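Local coordinates for C alpha-dehydrogenase (Sphingobium sp. SYK-6, PDB 4YAG) that oxidises the alpha-carbon hydroxyl of lignin-derived beta-aryl ethers with NAD(+) as hydride acceptor, an early step in beta-aryl ether cleavage, at the interface of chains A and B. Numbering follows the deposited sequence. Chains: chain A/B, C alpha-dehydrogenase.

Contact 1: the interface of chains A and B. Residues chain A 187, 248-250; chain B 265-266, 269.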
# COMPACT_ATOMS: atom_id res chain seq x y z
N MET A 187 6.07 -14.46 -0.02
CA MET A 187 6.24 -13.81 -1.31
C MET A 187 6.41 -14.86 -2.39
O MET A 187 7.53 -15.33 -2.65
CB MET A 187 7.43 -12.85 -1.26
CG MET A 187 7.18 -11.72 -0.29
SD MET A 187 8.67 -10.78 0.13
CE MET A 187 9.54 -11.96 1.12
N TYR A 248 10.55 -13.58 6.52
CA TYR A 248 10.39 -13.61 5.08
C TYR A 248 10.47 -15.01 4.52
O TYR A 248 11.37 -15.79 4.86
CB TYR A 248 11.52 -12.81 4.42
CG TYR A 248 11.62 -11.37 4.81
CD1 TYR A 248 10.57 -10.48 4.64
CD2 TYR A 248 12.83 -10.86 5.28
CE1 TYR A 248 10.69 -9.16 4.96
CE2 TYR A 248 12.96 -9.55 5.60
CZ TYR A 248 11.91 -8.69 5.43
OH TYR A 248 12.08 -7.36 5.75
N VAL A 249 9.53 -15.33 3.64
CA VAL A 249 9.59 -16.56 2.87
C VAL A 249 9.34 -16.23 1.41
O VAL A 249 8.30 -15.65 1.09
CB VAL A 249 8.51 -17.57 3.32
CG1 VAL A 249 8.52 -18.80 2.40
CG2 VAL A 249 8.72 -17.99 4.77
N SER A 250 10.28 -16.59 0.54
CA SER A 250 10.11 -16.47 -0.90
C SER A 250 10.17 -17.85 -1.50
O SER A 250 10.98 -18.68 -1.11
CB SER A 250 11.19 -15.59 -1.55
OG SER A 250 11.16 -14.26 -1.02
N ALA B 265 18.23 -9.28 3.64
CA ALA B 265 17.36 -10.27 4.26
C ALA B 265 16.29 -10.75 3.28
O ALA B 265 15.90 -11.92 3.28
CB ALA B 265 16.70 -9.69 5.53
N LEU B 266 15.78 -9.83 2.46
CA LEU B 266 14.83 -10.21 1.43
C LEU B 266 15.48 -11.15 0.40
O LEU B 266 14.92 -12.18 0.05
CB LEU B 266 14.27 -8.98 0.73
CG LEU B 266 13.30 -8.13 1.55
CD1 LEU B 266 13.18 -6.74 0.95
CD2 LEU B 266 11.94 -8.81 1.66
N SER B 269 16.01 -14.67 1.63
CA SER B 269 14.81 -15.51 1.70
C SER B 269 14.54 -16.25 0.39
O SER B 269 13.66 -17.13 0.33
CB SER B 269 13.57 -14.68 2.09
OG SER B 269 13.06 -13.90 1.01
O HOH W 1 12.36 -18.39 2.14
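A:Tyr248 and A:Ser250, on strand 248-250 of a short-chain dehydrogenase/reductase (SDR) fold, meet the last turn of helix 256-268 of chain B and B:Ser269 just after it. The apolar part centres on the tyrosine ring. Methyl CD2 of B:Leu266 lies over one face, displaced toward the rim and 3.5 Å from A:Tyr248 CE1, a CH-pi contact. It gets there because CG of B:Leu266 points away from its own carbonyl carbon (chi1 -72°). A:Met187 bends at chi3, and its methyl CE comes within 4.0 Å of the same B:Leu266 CD2, at about a right angle to the approach of the ring. B:Ala265 CB touches the other long side of the ring at A:Tyr248 CE2, 3.7 Å away, while A:Tyr248 CB packs 3.6 Å from B:Ser269 CB.

The polar part links two serines. A:Ser250 OG and B:Ser269 OG share a hydrogen bond of 2.8 Å whose direction is not settled by the coordinates. B:Ser269 OG also donates to the backbone O of B:Leu266 at 2.7 Å, tilted 16° from the carbonyl plane; with OG between backbone N and carbonyl carbon (chi1 76°), the hydroxyl turns back to the helix end and still reaches across. The backbone groups meet through water 1, which lies 2.6 Å from B:Ser269 O and also bonds A:Ser250 N; the direct bond between that N and O is weak.

Contact 2: the interface of chains A and B. Residues chain A 147, 159-160, 163; chain B 163, 167-168, 171.
The flat group met here is the peptide joining A:Ala159 to A:Thr160: methyl CG2 of B:Thr167 sits over one face of it, 3.5 Å from A:Ala159 O and 3.6 Å from A:Ala159 C. That methyl is held there by chi1 of -60°, which turns CG2 of B:Thr167 opposite its backbone N and toward the partner helix. At its flank, A:Ala159 CB touches both B:Thr167 CG2 and the methyl CG2 of B:Thr171, the latter at 3.8 Å. A:Ala163 CB packs against B:Thr167 CB at 3.7 Å, one turn along the same helix.

Beside this, the hydroxyl OG1 of A:Thr160 comes close to the backbone of B:Leu168, 3.4 Å from its CA, a van der Waals approach. B:Thr171 keeps its methyl facing chain A by turning its hydroxyl inward: OG1 donates to B:Leu168 O at 3.0 Å, from above the carbonyl plane.

Small side chains on both surfaces let backbone and methyl meet closely. The patch is formed by the two copies of helix 156-177 packing against each other; in each chain this helix also carries the SDR active-site tyrosine and lysine, Tyr158 and Lys162, near its start.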
# COMPACT_ATOMS: atom_id res chain seq x y z
N GLY A 147 5.46 -7.64 -5.33
CA GLY A 147 5.50 -6.51 -4.43
C GLY A 147 6.92 -6.03 -4.21
O GLY A 147 7.11 -5.02 -3.53
N ALA A 159 0.66 -4.89 -7.76
CA ALA A 159 1.97 -4.63 -7.17
C ALA A 159 1.92 -3.67 -6.00
O ALA A 159 2.61 -3.86 -5.00
CB ALA A 159 2.90 -4.10 -8.21
N THR A 160 1.13 -2.62 -6.15
CA THR A 160 1.01 -1.58 -5.14
C THR A 160 0.51 -2.17 -3.82
O THR A 160 1.04 -1.92 -2.75
CB THR A 160 0.08 -0.45 -5.64
OG1 THR A 160 0.67 0.20 -6.78
CG2 THR A 160 -0.19 0.60 -4.57
N ALA A 163 3.21 -4.75 -2.30
CA ALA A 163 4.31 -4.06 -1.63
C ALA A 163 3.91 -3.60 -0.24
O ALA A 163 4.66 -3.72 0.73
CB ALA A 163 4.76 -2.87 -2.45
N ALA B 163 5.26 2.84 1.41
CA ALA B 163 5.86 1.78 0.59
C ALA B 163 5.01 1.59 -0.67
O ALA B 163 5.54 1.40 -1.78
CB ALA B 163 5.93 0.46 1.36
N THR B 167 5.99 1.89 -4.92
CA THR B 167 5.66 0.89 -5.92
C THR B 167 4.67 1.42 -6.97
O THR B 167 4.80 1.11 -8.17
CB THR B 167 5.12 -0.38 -5.23
OG1 THR B 167 6.15 -0.86 -4.36
CG2 THR B 167 4.74 -1.42 -6.23
N LEU B 168 3.69 2.18 -6.52
CA LEU B 168 2.74 2.82 -7.44
C LEU B 168 3.49 3.60 -8.50
O LEU B 168 3.22 3.52 -9.70
CB LEU B 168 1.82 3.74 -6.66
CG LEU B 168 0.97 4.71 -7.47
CD1 LEU B 168 -0.13 3.97 -8.21
CD2 LEU B 168 0.38 5.74 -6.54
N THR B 171 5.43 1.40 -11.01
CA THR B 171 4.59 0.65 -11.93
C THR B 171 3.93 1.50 -12.99
O THR B 171 3.78 1.05 -14.12
CB THR B 171 3.50 -0.19 -11.19
OG1 THR B 171 2.53 0.67 -10.55
CG2 THR B 171 4.16 -1.09 -10.19

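Contact 3: the interface of chains A and B. Residues chain A 262, 265-266; chain B 148, 166-167, 170, 248, 263.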
# COMPACT_ATOMS: atom_id res chain seq x y z
N ARG A 262 16.85 -3.18 -8.79
CA ARG A 262 15.95 -2.21 -8.16
C ARG A 262 16.58 -1.64 -6.88
O ARG A 262 16.62 -0.43 -6.67
CB ARG A 262 14.61 -2.86 -7.82
CG ARG A 262 13.61 -1.90 -7.21
CD ARG A 262 12.40 -2.57 -6.60
NE ARG A 262 11.61 -1.55 -5.94
CZ ARG A 262 10.96 -1.69 -4.81
NH1 ARG A 262 10.89 -2.86 -4.19
NH2 ARG A 262 10.34 -0.63 -4.30
N ALA A 265 19.37 0.73 -7.58
CA ALA A 265 18.88 2.01 -8.05
C ALA A 265 18.35 2.86 -6.88
O ALA A 265 18.59 4.06 -6.81
CB ALA A 265 17.83 1.85 -9.14
N LEU A 266 17.66 2.21 -5.95
CA LEU A 266 17.20 2.90 -4.74
C LEU A 266 18.39 3.42 -3.92
O LEU A 266 18.42 4.57 -3.51
CB LEU A 266 16.30 1.97 -3.91
CG LEU A 266 14.93 1.65 -4.52
CD1 LEU A 266 14.32 0.43 -3.89
CD2 LEU A 266 14.00 2.84 -4.41
N LEU B 148 10.73 2.54 2.86
CA LEU B 148 11.80 1.67 2.38
C LEU B 148 12.61 1.03 3.49
O LEU B 148 12.87 -0.18 3.46
CB LEU B 148 12.73 2.50 1.48
CG LEU B 148 13.54 1.81 0.41
CD1 LEU B 148 12.62 1.08 -0.55
CD2 LEU B 148 14.37 2.87 -0.32
N ILE B 166 5.77 4.23 -3.36
CA ILE B 166 6.99 3.96 -4.10
C ILE B 166 6.66 3.00 -5.25
O ILE B 166 6.98 3.25 -6.41
CB ILE B 166 8.11 3.38 -3.18
CG1 ILE B 166 8.52 4.44 -2.15
CG2 ILE B 166 9.30 2.88 -4.01
CD1 ILE B 166 9.46 3.94 -1.05
N THR B 167 5.99 1.89 -4.92
CA THR B 167 5.66 0.89 -5.92
C THR B 167 4.67 1.42 -6.97
O THR B 167 4.80 1.11 -8.17
CB THR B 167 5.12 -0.38 -5.23
OG1 THR B 167 6.15 -0.86 -4.36
CG2 THR B 167 4.74 -1.42 -6.23
N GLU B 170 6.74 3.40 -9.45
CA GLU B 170 7.49 2.52 -10.34
C GLU B 170 6.59 1.91 -11.41
O GLU B 170 6.96 1.84 -12.58
CB GLU B 170 8.14 1.39 -9.55
CG GLU B 170 9.17 1.81 -8.56
CD GLU B 170 9.58 0.70 -7.60
OE1 GLU B 170 8.87 -0.33 -7.52
OE2 GLU B 170 10.61 0.86 -6.90
N TYR B 248 13.87 8.12 -9.04
CA TYR B 248 14.01 8.14 -7.60
C TYR B 248 14.74 9.37 -7.13
O TYR B 248 15.80 9.72 -7.68
CB TYR B 248 14.83 6.94 -7.14
CG TYR B 248 14.24 5.58 -7.42
CD1 TYR B 248 12.94 5.25 -7.02
CD2 TYR B 248 15.00 4.60 -8.06
CE1 TYR B 248 12.42 4.00 -7.26
CE2 TYR B 248 14.48 3.35 -8.31
CZ TYR B 248 13.20 3.05 -7.91
OH TYR B 248 12.69 1.79 -8.15
N PHE B 263 17.27 -5.25 2.40
CA PHE B 263 17.39 -5.83 1.06
C PHE B 263 18.11 -7.18 1.12
O PHE B 263 17.71 -8.16 0.46
CB PHE B 263 18.13 -4.85 0.12
CG PHE B 263 17.40 -3.54 -0.10
CD1 PHE B 263 16.04 -3.41 0.15
CD2 PHE B 263 18.09 -2.43 -0.55
CE1 PHE B 263 15.39 -2.20 -0.06
CE2 PHE B 263 17.47 -1.23 -0.75
CZ PHE B 263 16.12 -1.10 -0.52
O HOH W 2 8.13 -0.47 -2.28
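A:Arg262, B:Tyr248 and A:Leu266 bury most surface in this patch, where helix 256-268 of one SDR subunit lies against strand 248-250 and helix 156-177 of the other. A:Arg262 runs extended from CG to NE and crosses the side chain of B:Glu170 at about a right angle. Its NE forms a salt bridge to the carboxylate oxygen OE2 at 2.8 Å, met on the syn side, while A:Arg262 NH2 adds a weaker bond to the same atom. The guanidinium and carboxylate planes stand 89° apart, so the grip falls on one oxygen and not on a flat pair. Methyl CG2 of B:Ile166 borders the guanidinium edge in plane. A:Arg262 NH2 also reaches water 2, which bridges to B:Thr167 OG1.

B:Tyr248 grips the same oxygen from a direction roughly perpendicular to the arginine NE: its OH donates to B:Glu170 OE2 at 2.6 Å, arriving 39° out of the carboxylate plane. With the arginine on one approach and the tyrosine on another, this oxygen is likely to be held in position, and the nearby arginine is likely to stabilise its charge. With a phenylalanine in place of this tyrosine, B:Glu170 OE2 would probably lose one of its donors and the carboxylate would be freer to turn from the arginine.

A:Leu266 CD2 rests over a face of the B:Tyr248 ring, 3.5 Å from CE1, a CH-pi contact. Its other methyl, A:Leu266 CD1, meets B:Leu148 CD1 at 3.8 Å. A:Ala265 CB fits against B:Tyr248 CE2.

Contact 2 and contact 3 lie about 9 Å apart between the centres of their C-alpha atoms and share B:Thr167 on helix 156-177. Contact 1 stands about 16 Å from contact 2 and 17 Å from contact 3. The two-fold axis relates the tyrosine–leucine packing of contact 1 to that of contact 3 with the chains exchanged, so each subunit offers both strand 248-250 and helix 256-268. The helix packing of contact 2 thus adjoins contact 3, while contact 1 lies apart from both. The reciprocal pattern suits a dimer, although the structure alone does not prove it in solution.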